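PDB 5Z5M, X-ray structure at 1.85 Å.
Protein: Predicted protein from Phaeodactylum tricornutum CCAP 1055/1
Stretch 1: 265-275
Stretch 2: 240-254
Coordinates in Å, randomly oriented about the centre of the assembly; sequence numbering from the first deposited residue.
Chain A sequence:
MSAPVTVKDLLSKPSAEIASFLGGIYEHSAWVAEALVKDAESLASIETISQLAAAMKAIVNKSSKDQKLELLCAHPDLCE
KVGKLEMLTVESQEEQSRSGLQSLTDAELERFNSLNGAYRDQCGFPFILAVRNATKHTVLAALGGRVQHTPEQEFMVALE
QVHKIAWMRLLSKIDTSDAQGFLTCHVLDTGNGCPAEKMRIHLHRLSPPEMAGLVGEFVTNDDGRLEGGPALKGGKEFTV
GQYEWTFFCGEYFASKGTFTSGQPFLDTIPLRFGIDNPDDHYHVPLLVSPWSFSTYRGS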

# COMPACT_ATOMS: atom_id res chain seq x y z
N PHE A 265 -13.84 -6.12 -10.23
CA PHE A 265 -12.49 -5.65 -10.52
C PHE A 265 -11.47 -6.65 -9.99
O PHE A 265 -10.54 -7.04 -10.70
CB PHE A 265 -12.26 -4.26 -9.91
CG PHE A 265 -10.87 -3.74 -10.13
CD1 PHE A 265 -10.48 -3.29 -11.38
CD2 PHE A 265 -9.95 -3.72 -9.09
CE1 PHE A 265 -9.19 -2.82 -11.59
CE2 PHE A 265 -8.67 -3.25 -9.29
CZ PHE A 265 -8.28 -2.80 -10.54
N LEU A 266 -11.66 -7.08 -8.75
CA LEU A 266 -10.86 -8.13 -8.12
C LEU A 266 -11.75 -9.26 -7.66
O LEU A 266 -12.72 -9.03 -6.95
CB LEU A 266 -10.08 -7.59 -6.92
CG LEU A 266 -8.98 -6.55 -7.13
CD1 LEU A 266 -8.35 -6.22 -5.77
CD2 LEU A 266 -7.94 -7.05 -8.12
N ASP A 267 -11.44 -10.49 -8.07
CA ASP A 267 -12.09 -11.65 -7.45
C ASP A 267 -11.02 -12.67 -7.08
O ASP A 267 -10.70 -12.83 -5.91
CB ASP A 267 -13.17 -12.26 -8.36
CG ASP A 267 -12.71 -12.44 -9.80
OD1 ASP A 267 -11.51 -12.67 -10.03
OD2 ASP A 267 -13.57 -12.37 -10.71
N THR A 268 -10.46 -13.35 -8.07
CA THR A 268 -9.38 -14.29 -7.81
C THR A 268 -8.01 -13.61 -7.99
O THR A 268 -7.71 -13.10 -9.05
CB THR A 268 -9.48 -15.51 -8.74
OG1 THR A 268 -10.77 -16.12 -8.58
CG2 THR A 268 -8.40 -16.51 -8.42
N ILE A 269 -7.20 -13.62 -6.93
CA ILE A 269 -5.92 -12.91 -6.96
C ILE A 269 -4.74 -13.87 -6.89
O ILE A 269 -4.57 -14.58 -5.89
CB ILE A 269 -5.79 -11.90 -5.80
CG1 ILE A 269 -6.90 -10.85 -5.88
CG2 ILE A 269 -4.40 -11.25 -5.79
CD1 ILE A 269 -6.81 -9.81 -4.77
N PRO A 270 -3.92 -13.91 -7.95
CA PRO A 270 -2.66 -14.65 -7.89
C PRO A 270 -1.57 -13.82 -7.21
O PRO A 270 -1.51 -12.60 -7.41
CB PRO A 270 -2.33 -14.90 -9.36
CG PRO A 270 -2.88 -13.70 -10.05
CD PRO A 270 -4.15 -13.33 -9.29
N LEU A 271 -0.74 -14.47 -6.40
CA LEU A 271 0.39 -13.80 -5.75
C LEU A 271 1.63 -14.65 -5.94
O LEU A 271 1.82 -15.64 -5.22
CB LEU A 271 0.11 -13.56 -4.26
CG LEU A 271 0.63 -12.26 -3.64
CD1 LEU A 271 -0.00 -11.07 -4.32
CD2 LEU A 271 0.36 -12.22 -2.13
N ARG A 272 2.45 -14.27 -6.90
CA ARG A 272 3.65 -15.02 -7.28
C ARG A 272 4.86 -14.50 -6.51
O ARG A 272 5.09 -13.29 -6.45
CB ARG A 272 3.87 -14.90 -8.79
CG ARG A 272 4.96 -15.78 -9.37
CD ARG A 272 4.93 -15.71 -10.89
NE ARG A 272 3.61 -16.05 -11.42
CZ ARG A 272 3.22 -15.83 -12.67
NH1 ARG A 272 4.05 -15.26 -13.54
NH2 ARG A 272 2.00 -16.17 -13.06
N PHE A 273 5.63 -15.41 -5.90
CA PHE A 273 6.77 -15.02 -5.07
C PHE A 273 7.84 -16.11 -4.95
O PHE A 273 7.58 -17.30 -5.16
CB PHE A 273 6.29 -14.61 -3.67
CG PHE A 273 5.77 -15.76 -2.85
CD1 PHE A 273 4.48 -16.23 -3.02
CD2 PHE A 273 6.58 -16.37 -1.91
CE1 PHE A 273 4.00 -17.28 -2.26
CE2 PHE A 273 6.11 -17.43 -1.14
CZ PHE A 273 4.81 -17.88 -1.32
N GLY A 274 9.05 -15.69 -4.59
CA GLY A 274 10.16 -16.61 -4.46
C GLY A 274 10.59 -16.78 -3.02
O GLY A 274 10.52 -15.83 -2.23
N ILE A 275 11.01 -18.00 -2.68
CA ILE A 275 11.62 -18.30 -1.39
C ILE A 275 13.11 -18.59 -1.59
O ILE A 275 13.47 -19.47 -2.37
CB ILE A 275 10.93 -19.48 -0.70
CG1 ILE A 275 9.51 -19.08 -0.27
CG2 ILE A 275 11.75 -19.94 0.53
CD1 ILE A 275 8.64 -20.25 0.12
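Stretch 2 (240-254) VGQYEWTFFCGEYFA

At one end of the contact, a single carbonyl oxygen receives the start of a helix. Asp267 O accepts a hydrogen bond from Gly250 N at 3.0 Å and a weak one from Cys249 N at 2.8 Å, the latter bent to 122° at the hydrogen, where stretch 2 turns from strand to helix against the loop that precedes strand 268-275. The approach is tight enough to bring the CA atoms of Asp267 and Gly250 within 3.8 Å of each other. A CB modelled on Gly250 would lie 2.8 Å from Asp267 CB, a clash, so the bare glycine backbone suits this packing. On the loop side, Asp267 turns its carboxylate back on its own chain, and OD1 accepts a very short hydrogen bond of 2.3 Å from Thr268 N.

Beyond this corner, residues 241-248 run as an extended strand antiparallel to 268-275, with an angle of 161° between their N-to-C directions and a closest axial approach of 4.4 Å. The register pairs Phe248 with Thr268 and continues residue by residue to Gly241 with Ile275. Four pairs close with two backbone hydrogen bonds each. Phe247 N to Ile269 O and Ile269 N to Phe247 O both measure 2.8 Å; Trp245 N to Leu271 O is 2.9 Å and Leu271 N to Trp245 O 3.0 Å. Tyr243 N reaches Phe273 O at 2.7 Å, answered by Phe273 N to Tyr243 O at 2.9 Å, and the ladder ends with Gly241 N to Ile275 O at 3.1 Å and Ile275 N to Gly241 O at 2.9 Å. Pro270, which lacks an amide hydrogen, falls at a non-hydrogen-bonded position opposite Thr246, where the ladder asks for none; its CA instead makes a CA-H...O contact of 3.4 Å with Trp245 O.

Apart from Gly241, which has no side chain, the residues of the hydrogen-bonded pairs form a buried, largely apolar face. Phe273, with chi1 at p, brings its ring near Tyr243 and Trp245: Tyr243 CB lies over one face, 4.0 Å from the ring centroid, while Phe273 CE1 sits over a face of the indole, 3.5 Å from Trp245 CD1. Both aromatic pairs are near parallel but slid apart, so the rings barely overlap. Toward the Gly241 end Ile275 CD1 meets Tyr243 CE1 at 3.5 Å; toward the helix Leu271 CD2 packs 3.6 Å from Phe247 CE2, and Ile269 CD1 reaches Cys249 SG at 3.8 Å.

The other face, where Thr268 pairs with Phe248, Pro270 with Thr246, Arg272 with Glu244 and Gly274 with Gln242, is more polar. Here Arg272 and Glu244 form a salt bridge in which Glu244 OE2 lies at the guanidinium edge, accepting hydrogen bonds from Arg272 NE at 3.1 Å and Arg272 NH2 at 3.2 Å. Gln242 NE2 comes within 3.5 Å of Arg272 CD, and the methyls Thr268 CG2 and Thr246 CG2 meet at 3.5 Å. Altogether the two stretches bury 1055 Å², both sides summed.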

# COMPACT_ATOMS: atom_id res chain seq x y z
N VAL A 240 13.53 -23.85 -1.36
CA VAL A 240 13.86 -22.76 -2.28
C VAL A 240 13.16 -22.96 -3.62
O VAL A 240 13.16 -24.07 -4.17
CB VAL A 240 15.39 -22.65 -2.49
CG1 VAL A 240 15.72 -21.66 -3.61
CG2 VAL A 240 16.07 -22.23 -1.19
N GLY A 241 12.54 -21.90 -4.13
CA GLY A 241 11.86 -21.97 -5.41
C GLY A 241 10.83 -20.87 -5.60
O GLY A 241 10.74 -19.95 -4.79
N GLN A 242 10.06 -20.96 -6.68
CA GLN A 242 9.02 -19.99 -6.94
C GLN A 242 7.66 -20.57 -6.62
O GLN A 242 7.37 -21.72 -6.95
CB GLN A 242 9.07 -19.53 -8.40
CG GLN A 242 8.16 -18.38 -8.71
CD GLN A 242 8.24 -17.94 -10.16
OE1 GLN A 242 8.24 -18.77 -11.07
NE2 GLN A 242 8.32 -16.63 -10.38
N TYR A 243 6.82 -19.77 -5.97
CA TYR A 243 5.48 -20.20 -5.55
C TYR A 243 4.39 -19.24 -6.03
O TYR A 243 4.68 -18.12 -6.45
CB TYR A 243 5.42 -20.34 -4.03
CG TYR A 243 6.32 -21.41 -3.45
CD1 TYR A 243 7.69 -21.20 -3.32
CD2 TYR A 243 5.80 -22.63 -3.02
CE1 TYR A 243 8.52 -22.18 -2.80
CE2 TYR A 243 6.63 -23.62 -2.50
CZ TYR A 243 7.98 -23.39 -2.38
OH TYR A 243 8.81 -24.36 -1.86
N GLU A 244 3.14 -19.68 -5.94
CA GLU A 244 2.01 -18.79 -6.22
C GLU A 244 0.83 -19.09 -5.30
O GLU A 244 0.33 -20.22 -5.28
CB GLU A 244 1.59 -18.92 -7.69
CG GLU A 244 0.50 -17.96 -8.10
CD GLU A 244 0.23 -17.99 -9.60
OE1 GLU A 244 -0.91 -18.32 -10.00
OE2 GLU A 244 1.16 -17.67 -10.38
N TRP A 245 0.40 -18.09 -4.53
CA TRP A 245 -0.88 -18.16 -3.84
C TRP A 245 -1.99 -17.94 -4.85
O TRP A 245 -1.79 -17.26 -5.86
CB TRP A 245 -1.04 -17.09 -2.75
CG TRP A 245 -0.11 -17.07 -1.56
CD1 TRP A 245 0.81 -16.10 -1.28
CD2 TRP A 245 -0.08 -17.98 -0.45
NE1 TRP A 245 1.44 -16.37 -0.09
CE2 TRP A 245 0.92 -17.52 0.44
CE3 TRP A 245 -0.77 -19.16 -0.14
CZ2 TRP A 245 1.23 -18.20 1.62
CZ3 TRP A 245 -0.45 -19.83 1.04
CH2 TRP A 245 0.54 -19.34 1.90
N THR A 246 -3.16 -18.48 -4.55
CA THR A 246 -4.38 -18.08 -5.22
C THR A 246 -5.38 -17.68 -4.14
O THR A 246 -5.80 -18.52 -3.36
CB THR A 246 -4.97 -19.20 -6.11
OG1 THR A 246 -4.01 -19.58 -7.11
CG2 THR A 246 -6.24 -18.73 -6.79
N PHE A 247 -5.70 -16.39 -4.07
CA PHE A 247 -6.67 -15.91 -3.09
C PHE A 247 -8.05 -15.78 -3.74
O PHE A 247 -8.21 -15.06 -4.72
CB PHE A 247 -6.25 -14.56 -2.52
CG PHE A 247 -4.95 -14.59 -1.77
CD1 PHE A 247 -4.92 -14.93 -0.42
CD2 PHE A 247 -3.76 -14.28 -2.40
CE1 PHE A 247 -3.73 -14.95 0.28
CE2 PHE A 247 -2.57 -14.30 -1.71
CZ PHE A 247 -2.55 -14.64 -0.36
N PHE A 248 -9.04 -16.48 -3.20
CA PHE A 248 -10.38 -16.41 -3.77
C PHE A 248 -11.18 -15.31 -3.09
O PHE A 248 -12.08 -15.58 -2.30
CB PHE A 248 -11.08 -17.77 -3.66
CG PHE A 248 -10.45 -18.83 -4.51
CD1 PHE A 248 -9.43 -19.62 -4.02
CD2 PHE A 248 -10.86 -19.02 -5.83
CE1 PHE A 248 -8.83 -20.60 -4.81
CE2 PHE A 248 -10.27 -19.98 -6.62
CZ PHE A 248 -9.26 -20.77 -6.12
N CYS A 249 -10.85 -14.06 -3.42
CA CYS A 249 -11.41 -12.91 -2.72
C CYS A 249 -12.85 -12.62 -3.12
O CYS A 249 -13.60 -12.03 -2.33
CB CYS A 249 -10.56 -11.67 -2.97
SG CYS A 249 -8.91 -11.82 -2.29
N GLY A 250 -13.22 -13.00 -4.33
CA GLY A 250 -14.58 -12.80 -4.81
C GLY A 250 -15.60 -13.48 -3.92
O GLY A 250 -16.62 -12.88 -3.58
N GLU A 251 -15.33 -14.73 -3.55
CA GLU A 251 -16.20 -15.46 -2.63
C GLU A 251 -16.28 -14.77 -1.27
O GLU A 251 -17.34 -14.74 -0.66
CB GLU A 251 -15.72 -16.90 -2.45
CG GLU A 251 -15.43 -17.62 -3.74
CD GLU A 251 -14.71 -18.94 -3.51
OE1 GLU A 251 -14.51 -19.33 -2.34
OE2 GLU A 251 -14.33 -19.58 -4.52
N TYR A 252 -15.15 -14.24 -0.79
CA TYR A 252 -15.14 -13.56 0.50
C TYR A 252 -15.99 -12.29 0.46
O TYR A 252 -16.81 -12.05 1.35
CB TYR A 252 -13.70 -13.22 0.94
CG TYR A 252 -13.67 -12.26 2.11
CD1 TYR A 252 -13.95 -12.70 3.40
CD2 TYR A 252 -13.39 -10.91 1.92
CE1 TYR A 252 -13.94 -11.82 4.47
CE2 TYR A 252 -13.38 -10.03 2.98
CZ TYR A 252 -13.66 -10.49 4.25
OH TYR A 252 -13.65 -9.61 5.31
N PHE A 253 -15.82 -11.46 -0.57
CA PHE A 253 -16.60 -10.23 -0.64
C PHE A 253 -18.10 -10.54 -0.77
O PHE A 253 -18.94 -9.82 -0.21
CB PHE A 253 -16.12 -9.36 -1.79
CG PHE A 253 -14.73 -8.84 -1.59
CD1 PHE A 253 -14.36 -8.30 -0.37
CD2 PHE A 253 -13.78 -8.92 -2.60
CE1 PHE A 253 -13.08 -7.82 -0.16
CE2 PHE A 253 -12.50 -8.44 -2.39
CZ PHE A 253 -12.15 -7.90 -1.17
N ALA A 254 -18.44 -11.61 -1.48
CA ALA A 254 -19.84 -12.00 -1.64
C ALA A 254 -20.45 -12.46 -0.32
O ALA A 254 -21.65 -12.29 -0.10
CB ALA A 254 -19.97 -13.10 -2.70